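Local coordinates for protein Nrps/pks (PDB 4OPF) that serves as ketosynthase domain KS8 of OzmH in the AT-less type I polyketide synthase that makes oxazolomycin, probably taking over the growing acyl chain as a thioester, perhaps without extending it, at the interface of chains A and B. Coordinates in Å, arbitrary orientation; residue numbers count along the deposited sequence, not the author numbering. Chains: chain A/B, Nrps/pks.

The centres of contact 1 and contact 2 lie about 20 Å apart on one two-fold symmetric interface, so each recurs with the chains exchanged. Helix 162-175 of chain A runs through both, giving A:Val165 and A:His169 to contact 2 and A:Ala173 to contact 1. The chain B copy of this helix supplies basic and amide side chains to contact 1, and strand 153-156 of chain B enters contact 2. Contact 1 is a charged cluster around one aspartate; contact 2 has no direct polar bond across it and is bridged by water, beside the motif of the active-site cysteine. Together they probably hold the homodimer typical of ketosynthases.

Contact 1: the interface of chains A and B. Residues chain A 152, 173, 176-178; chain B 168, 172, 175, 277, 281.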
# COMPACT_ATOMS: atom_id res chain seq x y z
N PRO A 152 -3.82 -3.29 9.44
CA PRO A 152 -2.72 -3.47 8.47
C PRO A 152 -1.53 -2.59 8.76
O PRO A 152 -1.70 -1.45 9.23
CB PRO A 152 -3.36 -3.12 7.10
CG PRO A 152 -4.82 -3.11 7.34
CD PRO A 152 -5.06 -2.80 8.79
N ALA A 173 -8.45 2.73 3.90
CA ALA A 173 -8.75 1.79 4.94
C ALA A 173 -9.84 2.31 5.86
O ALA A 173 -10.73 1.56 6.33
CB ALA A 173 -7.48 1.42 5.71
N SER A 176 -13.38 2.27 4.03
CA SER A 176 -13.94 0.94 3.87
C SER A 176 -14.26 0.28 5.21
O SER A 176 -14.79 -0.83 5.24
CB SER A 176 -12.95 0.07 3.09
OG SER A 176 -11.82 -0.16 3.90
N GLY A 177 -13.96 0.92 6.33
CA GLY A 177 -14.28 0.29 7.64
C GLY A 177 -13.27 -0.79 8.04
O GLY A 177 -13.48 -1.50 8.99
N ASP A 178 -12.14 -0.88 7.34
CA ASP A 178 -11.11 -1.86 7.72
C ASP A 178 -10.33 -1.55 9.02
O ASP A 178 -9.85 -2.45 9.69
CB ASP A 178 -10.15 -2.10 6.55
CG ASP A 178 -10.77 -2.99 5.43
OD1 ASP A 178 -11.92 -3.53 5.57
OD2 ASP A 178 -10.09 -3.14 4.39
N HIS B 168 -5.51 -6.65 -1.60
CA HIS B 168 -6.28 -5.82 -0.73
C HIS B 168 -6.16 -4.34 -1.15
O HIS B 168 -7.17 -3.64 -1.17
CB HIS B 168 -5.77 -6.02 0.68
CG HIS B 168 -6.48 -5.24 1.71
ND1 HIS B 168 -5.85 -4.28 2.48
CD2 HIS B 168 -7.79 -5.21 2.07
CE1 HIS B 168 -6.72 -3.75 3.31
NE2 HIS B 168 -7.91 -4.28 3.07
N GLN B 172 -9.45 -2.19 -2.43
CA GLN B 172 -9.82 -0.88 -1.86
C GLN B 172 -9.86 0.16 -2.95
O GLN B 172 -10.76 0.99 -2.99
CB GLN B 172 -8.83 -0.44 -0.83
CG GLN B 172 -8.51 -1.47 0.24
CD GLN B 172 -9.00 -1.11 1.60
OE1 GLN B 172 -8.39 -0.30 2.28
NE2 GLN B 172 -10.10 -1.73 2.02
N ARG B 175 -13.05 -0.50 -5.09
CA ARG B 175 -14.26 -0.18 -4.28
C ARG B 175 -14.48 1.35 -4.15
O ARG B 175 -15.57 1.82 -4.26
CB ARG B 175 -14.12 -0.88 -2.91
CG ARG B 175 -15.25 -0.73 -1.89
CD ARG B 175 -14.76 -1.00 -0.43
NE ARG B 175 -14.39 -2.41 -0.14
CZ ARG B 175 -15.26 -3.41 0.12
NH1 ARG B 175 -16.57 -3.20 0.14
NH2 ARG B 175 -14.83 -4.64 0.35
N ARG B 277 -13.35 -11.22 9.46
CA ARG B 277 -13.52 -9.98 8.71
C ARG B 277 -13.70 -10.19 7.23
O ARG B 277 -14.55 -9.54 6.59
CB ARG B 277 -12.33 -9.04 9.01
CG ARG B 277 -12.37 -7.70 8.32
CD ARG B 277 -13.53 -6.78 8.81
NE ARG B 277 -13.52 -5.59 7.94
CZ ARG B 277 -14.58 -4.84 7.65
NH1 ARG B 277 -14.44 -3.82 6.82
NH2 ARG B 277 -15.77 -5.13 8.19
N LYS B 281 -17.05 -9.08 4.99
CA LYS B 281 -17.02 -8.21 3.83
C LYS B 281 -17.62 -8.92 2.63
O LYS B 281 -18.21 -8.29 1.76
CB LYS B 281 -15.57 -7.76 3.49
CG LYS B 281 -14.96 -6.80 4.51
CD LYS B 281 -13.45 -6.54 4.31
CE LYS B 281 -13.16 -5.38 3.36
NZ LYS B 281 -11.67 -5.09 3.19
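Ionic pairing dominates this part of the dimer interface, where the carboxylate of A:Asp178, just beyond the end of helix 162-175, meets two cations from helix 268-282 of chain B. B:Arg277 sends its terminal nitrogen NH1 to the anti lone pair of A:Asp178 OD1, 2.8 Å away and nearly straight (171° at H), with the guanidinium turned almost perpendicular to the carboxylate. B:Lys281, its chain bent at chi3 (89°), brings NZ to the syn lone pair of A:Asp178 OD2 at 2.8 Å, while its CG lies over the centre of the arginine's guanidinium. A short acid keeps its carboxylate near the backbone, long bases can reach it, and its charge would partly offset their mutual repulsion.

Among the other hydrogen bonds, B:His168 donates from NE2 to A:Asp178 OD2 (2.8 Å), the acceptor lying in the ring plane but the donor above the carboxylate plane. OD2 thus accepts from lysine and histidine, and the carboxylate may favour a protonated ring, though the lysine ammonium at the ring's edge would oppose it. B:Gln172 gives its amide NE2 to the hydroxyl A:Ser176 OG at 3.0 Å, and that hydroxyl donates to A:Ala173 O. The glutamine amide lies tip to tip with the carboxylate, nearly parallel to it, but no amide hydrogen is directed at OD2.

Packing is lighter: B:Arg175 CD rests against A:Ser176 CB at 4.1 Å. The cluster probably fixes the turn after helix 162-175 against the partner subunit.

Contact 2: the interface of chains A and B. Residues chain A 157-158, 165, 169, 399, 401; chain B 137, 141, 153-154.
A:Asp157 and A:Thr158 belong to the ketosynthase DTACSS motif, whose nucleophilic cysteine follows two residues after the threonine, and this segment meets B:Asn137 in the closer-packed part of the contact. The asparagine lies alongside A:Thr158, both side chains pointing the same way, and the threonine methyl CG2 sits 4.0 Å from the amide carbon B:Asn137 CG. That methyl is anti to its own carbonyl carbon, while the hydroxyl takes the crowded position between N and C (chi1 52°). Threonine suits the place because its two branches separate: the methyl meets the partner and the hydroxyl is turned toward its own backbone. The backbone oxygen A:Asp157 O approaches B:Asn137 CB at 3.5 Å, a van der Waals contact.

What holds the amide's rotation lies within chain B. With B:Asn137 CG roughly anti to the backbone N (chi1 -151°), the amide can meet both the threonine methyl and B:Ser153 O. ND2 of B:Asn137 donates to B:Ser153 O over 2.8 Å, nearly straight (172° at H), with the acceptor in the amide plane but the donor above the carbonyl plane. Asparagine fits because its other end, B:Asn137 OD1, bonds a water 3.2 Å away, and that water also reaches the backbone A:Asp157 N. An alanine here, lacking the amide, has neither the bond to B:Ser153 O nor the water's partner OD1, and would probably leave the threonine methyl less well packed and the two segments less firmly linked.

The loose side begins beyond the asparagine. A second water links the hydroxyl A:Thr401 OG1 (2.9 Å) to the backbone B:Ser153 N, with no direct polar bond between the chains. B:Thr154 brings its methyl CG2 only to 4.2 Å from the ring nitrogen A:His169 NE2, and small B:Ala141 merely faces the backbone of A:Gly399. The site probably braces the segment leading to the catalytic cysteine against the partner subunit.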
# COMPACT_ATOMS: atom_id res chain seq x y z
N ASP A 157 7.46 3.14 -0.37
CA ASP A 157 8.50 4.06 -0.85
C ASP A 157 8.24 4.53 -2.31
O ASP A 157 8.42 3.77 -3.24
CB ASP A 157 9.88 3.42 -0.73
CG ASP A 157 10.98 4.32 -1.29
OD1 ASP A 157 10.75 5.52 -1.70
OD2 ASP A 157 12.11 3.79 -1.27
N THR A 158 7.73 5.75 -2.45
CA THR A 158 7.50 6.36 -3.76
C THR A 158 8.18 7.71 -3.71
O THR A 158 7.67 8.71 -4.23
CB THR A 158 6.00 6.53 -4.10
OG1 THR A 158 5.33 7.21 -3.04
CG2 THR A 158 5.29 5.21 -4.33
N VAL A 165 1.19 8.96 -0.28
CA VAL A 165 0.68 7.65 -0.69
C VAL A 165 0.27 6.84 0.53
O VAL A 165 -0.77 6.17 0.54
CB VAL A 165 1.73 6.91 -1.53
CG1 VAL A 165 1.30 5.51 -1.84
CG2 VAL A 165 1.95 7.68 -2.82
N HIS A 169 -3.46 5.25 1.47
CA HIS A 169 -3.80 3.86 1.94
C HIS A 169 -4.58 3.99 3.25
O HIS A 169 -5.56 3.34 3.42
CB HIS A 169 -2.54 3.07 2.22
CG HIS A 169 -1.75 2.70 1.01
ND1 HIS A 169 -2.33 2.34 -0.18
CD2 HIS A 169 -0.42 2.61 0.82
CE1 HIS A 169 -1.38 2.08 -1.07
NE2 HIS A 169 -0.22 2.25 -0.49
N GLY A 399 9.95 9.37 -9.86
CA GLY A 399 9.46 8.01 -10.14
C GLY A 399 8.15 7.81 -10.93
O GLY A 399 7.95 6.77 -11.51
N THR A 401 4.94 8.72 -9.59
CA THR A 401 3.79 8.80 -8.66
C THR A 401 3.41 10.25 -8.32
O THR A 401 4.25 11.01 -7.92
CB THR A 401 4.08 8.05 -7.34
OG1 THR A 401 4.23 6.64 -7.59
CG2 THR A 401 2.94 8.18 -6.38
N ASN B 137 10.30 0.94 -5.80
CA ASN B 137 8.96 0.78 -6.34
C ASN B 137 9.06 0.26 -7.75
O ASN B 137 8.00 0.12 -8.38
CB ASN B 137 8.23 2.14 -6.30
CG ASN B 137 6.73 2.00 -6.17
OD1 ASN B 137 6.21 1.34 -5.22
ND2 ASN B 137 5.99 2.67 -7.10
N ALA B 141 6.51 0.19 -10.92
CA ALA B 141 6.72 1.37 -11.82
C ALA B 141 7.15 0.96 -13.21
O ALA B 141 6.73 1.60 -14.17
CB ALA B 141 7.77 2.36 -11.27
N SER B 153 0.66 3.04 -8.48
CA SER B 153 1.58 1.99 -8.80
C SER B 153 2.37 1.72 -7.56
O SER B 153 3.17 2.56 -7.19
CB SER B 153 2.54 2.48 -9.86
OG SER B 153 3.35 1.44 -10.40
N THR B 154 2.18 0.57 -6.92
CA THR B 154 2.78 0.33 -5.63
C THR B 154 3.29 -1.09 -5.44
O THR B 154 2.74 -2.06 -5.98
CB THR B 154 1.79 0.64 -4.45
OG1 THR B 154 0.59 -0.05 -4.65
CG2 THR B 154 1.38 2.11 -4.40
O HOH W 1 1.62 5.90 -8.74
O HOH W 2 6.93 0.83 -2.12